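Local coordinates for maltose-binding protein MalE1 (PDB 6DTU) that binds maltotetraose and probably delivers maltose and related oligosaccharides for uptake across the membrane, at residues L5-S10 with A56-G61. Residues are numbered along the deposited sequence; the frame is centred on the assembly and turned at random.
Sequences LTIWCS and ADIIVG. With GLC (alpha-D-glucopyranose), chain C.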
loop_
_atom_site.group_PDB
_atom_site.type_symbol
_atom_site.label_atom_id
_atom_site.label_comp_id
_atom_site.label_asym_id
_atom_site.label_seq_id
_atom_site.Cartn_x
_atom_site.Cartn_y
_atom_site.Cartn_z
ATOM N N LEU A 5 22.696 11.397 -7.697
ATOM C CA LEU A 5 21.443 10.651 -7.776
ATOM C C LEU A 5 20.446 11.233 -6.795
ATOM O O LEU A 5 20.738 11.360 -5.597
ATOM C CB LEU A 5 21.641 9.176 -7.435
ATOM C CG LEU A 5 22.545 8.365 -8.370
ATOM C CD1 LEU A 5 22.706 6.972 -7.840
ATOM C CD2 LEU A 5 21.986 8.387 -9.792
ATOM N N THR A 6 19.274 11.590 -7.307
ATOM C CA THR A 6 18.169 12.081 -6.496
ATOM C C THR A 6 17.081 11.020 -6.428
ATOM O O THR A 6 16.713 10.430 -7.452
ATOM C CB THR A 6 17.627 13.373 -7.090
ATOM O OG1 THR A 6 18.682 14.347 -7.089
ATOM C CG2 THR A 6 16.469 13.899 -6.222
ATOM N N ILE A 7 16.574 10.780 -5.221
ATOM C CA ILE A 7 15.543 9.786 -4.953
ATOM C C ILE A 7 14.343 10.508 -4.377
ATOM O O ILE A 7 14.500 11.316 -3.455
ATOM C CB ILE A 7 16.050 8.792 -3.894
ATOM C CG1 ILE A 7 17.370 8.150 -4.326
ATOM C CG2 ILE A 7 14.989 7.739 -3.583
ATOM C CD1 ILE A 7 18.060 7.391 -3.200
ATOM N N TRP A 8 13.150 10.188 -4.874
ATOM C CA TRP A 8 11.890 10.596 -4.257
ATOM C C TRP A 8 11.314 9.399 -3.516
ATOM O O TRP A 8 11.200 8.305 -4.080
ATOM C CB TRP A 8 10.850 11.049 -5.291
ATOM C CG TRP A 8 11.154 12.315 -5.996
ATOM C CD1 TRP A 8 12.167 13.205 -5.704
ATOM C CD2 TRP A 8 10.440 12.858 -7.107
ATOM N NE1 TRP A 8 12.127 14.259 -6.581
ATOM C CE2 TRP A 8 11.067 14.082 -7.441
ATOM C CE3 TRP A 8 9.310 12.447 -7.834
ATOM C CZ2 TRP A 8 10.624 14.882 -8.497
ATOM C CZ3 TRP A 8 8.871 13.243 -8.883
ATOM C CH2 TRP A 8 9.524 14.453 -9.196
ATOM N N CYS A 9 10.945 9.603 -2.270
ATOM C CA CYS A 9 10.328 8.531 -1.500
ATOM C C CYS A 9 9.414 9.156 -0.465
ATOM O O CYS A 9 9.497 10.353 -0.173
ATOM C CB CYS A 9 11.366 7.614 -0.831
ATOM S SG CYS A 9 12.394 8.428 0.400
ATOM N N SER A 10 8.568 8.320 0.113
ATOM C CA SER A 10 7.689 8.794 1.166
ATOM C C SER A 10 8.488 9.045 2.442
ATOM O O SER A 10 9.681 8.766 2.533
ATOM C CB SER A 10 6.589 7.767 1.441
ATOM O OG SER A 10 7.073 6.763 2.313
ATOM N N ALA A 56 13.047 12.891 -10.454
ATOM C CA ALA A 56 14.126 12.236 -9.716
ATOM C C ALA A 56 14.736 11.123 -10.560
ATOM O O ALA A 56 14.105 10.586 -11.476
ATOM C CB ALA A 56 13.567 11.606 -8.438
ATOM N N ASP A 57 15.993 10.785 -10.259
ATOM C CA ASP A 57 16.615 9.661 -10.956
ATOM C C ASP A 57 16.012 8.331 -10.540
ATOM O O ASP A 57 15.998 7.391 -11.339
ATOM C CB ASP A 57 18.113 9.661 -10.696
ATOM C CG ASP A 57 18.740 11.009 -11.019
ATOM O OD1 ASP A 57 18.909 11.316 -12.215
ATOM O OD2 ASP A 57 19.047 11.798 -10.088
ATOM N N ILE A 58 15.569 8.226 -9.289
ATOM C CA ILE A 58 15.004 7.003 -8.731
ATOM C C ILE A 58 13.761 7.381 -7.944
ATOM O O ILE A 58 13.783 8.356 -7.185
ATOM C CB ILE A 58 16.037 6.354 -7.793
ATOM C CG1 ILE A 58 17.269 5.880 -8.581
ATOM C CG2 ILE A 58 15.435 5.225 -6.985
ATOM C CD1 ILE A 58 18.436 5.452 -7.676
ATOM N N ILE A 59 12.673 6.631 -8.121
ATOM C CA ILE A 59 11.476 6.823 -7.311
ATOM C C ILE A 59 11.191 5.531 -6.561
ATOM O O ILE A 59 11.456 4.428 -7.048
ATOM C CB ILE A 59 10.239 7.330 -8.111
ATOM C CG1 ILE A 59 9.827 6.308 -9.184
ATOM C CG2 ILE A 59 10.511 8.712 -8.683
ATOM C CD1 ILE A 59 8.519 6.649 -9.888
ATOM N N VAL A 60 10.639 5.675 -5.364
ATOM C CA VAL A 60 10.291 4.539 -4.523
ATOM C C VAL A 60 8.777 4.513 -4.392
ATOM O O VAL A 60 8.167 5.518 -4.018
ATOM C CB VAL A 60 10.969 4.634 -3.144
ATOM C CG1 VAL A 60 10.630 3.414 -2.310
ATOM C CG2 VAL A 60 12.493 4.842 -3.272
ATOM N N GLY A 61 8.166 3.369 -4.657
ATOM C CA GLY A 61 6.722 3.317 -4.551
ATOM C C GLY A 61 6.168 1.960 -4.889
ATOM O O GLY A 61 6.873 0.956 -4.840
HETATM C C1 GLC C . 3.519 5.976 3.540
HETATM C C2 GLC C . 3.907 4.653 3.009
HETATM C C3 GLC C . 3.055 4.240 1.879
HETATM C C4 GLC C . 1.617 4.227 2.265
HETATM C C5 GLC C . 1.171 5.644 2.717
HETATM C C6 GLC C . -0.108 5.684 3.283
HETATM O O1 GLC C . 3.755 6.960 2.586
HETATM O O2 GLC C . 5.306 4.756 2.591
HETATM O O3 GLC C . 3.505 2.894 1.484
HETATM O O4 GLC C . 0.807 3.823 1.128
HETATM O O5 GLC C . 2.110 6.002 3.880
HETATM O O6 GLC C . -0.459 7.051 3.523
HETATM O O HOH W 1 7.630 6.013 -1.342
#
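Two neighbouring parallel strands of the mixed sheet in a periplasmic binding protein fold, 5-9 and 58-61, run 19° apart. Three backbone bonds set their register: Ile-58 N to Thr-6 O, Trp-8 N to Ile-58 O and, straightest at the acceptor, Val-60 N to Trp-8 O at 3.0 Å, with a C=O...N angle of 174°, so that the donor lies nearly along the C=O axis. Before the first of these, Asp-57 acts in place of a backbone carbonyl: the anti lone pair of its OD2 takes the N-H of Thr-6 at 2.8 Å, while OD1 is held by Ser-272 and Asn-274, which fixes the carboxylate at both oxygens. On one face of the sheet Ile-7 and Ile-58 lie side by side, and Ile-7 CG2 meets Val-60 CG2 at 3.8 Å. On the other, Ala-56 CB sits over the Trp-8 indole, 3.4 Å from the centroid of the five-membered ring and 5° off its normal, a CH-pi contact, and Ile-59 CG2 reaches Trp-8 CE3 obliquely. Helix 39-49 packs on this same indole through Lys-45, Phe-46 and Ala-49, so an alanine at Trp-8, lacking the indole, would probably loosen the helix against the sheet. Beyond the paired strands, a water joins Ser-10 N to Val-60 O, and Ser-10 OG, also bonded to Lys-12 N and Gln-13 OE1, accepts the glucose O2 hydroxyl at 2.7 Å.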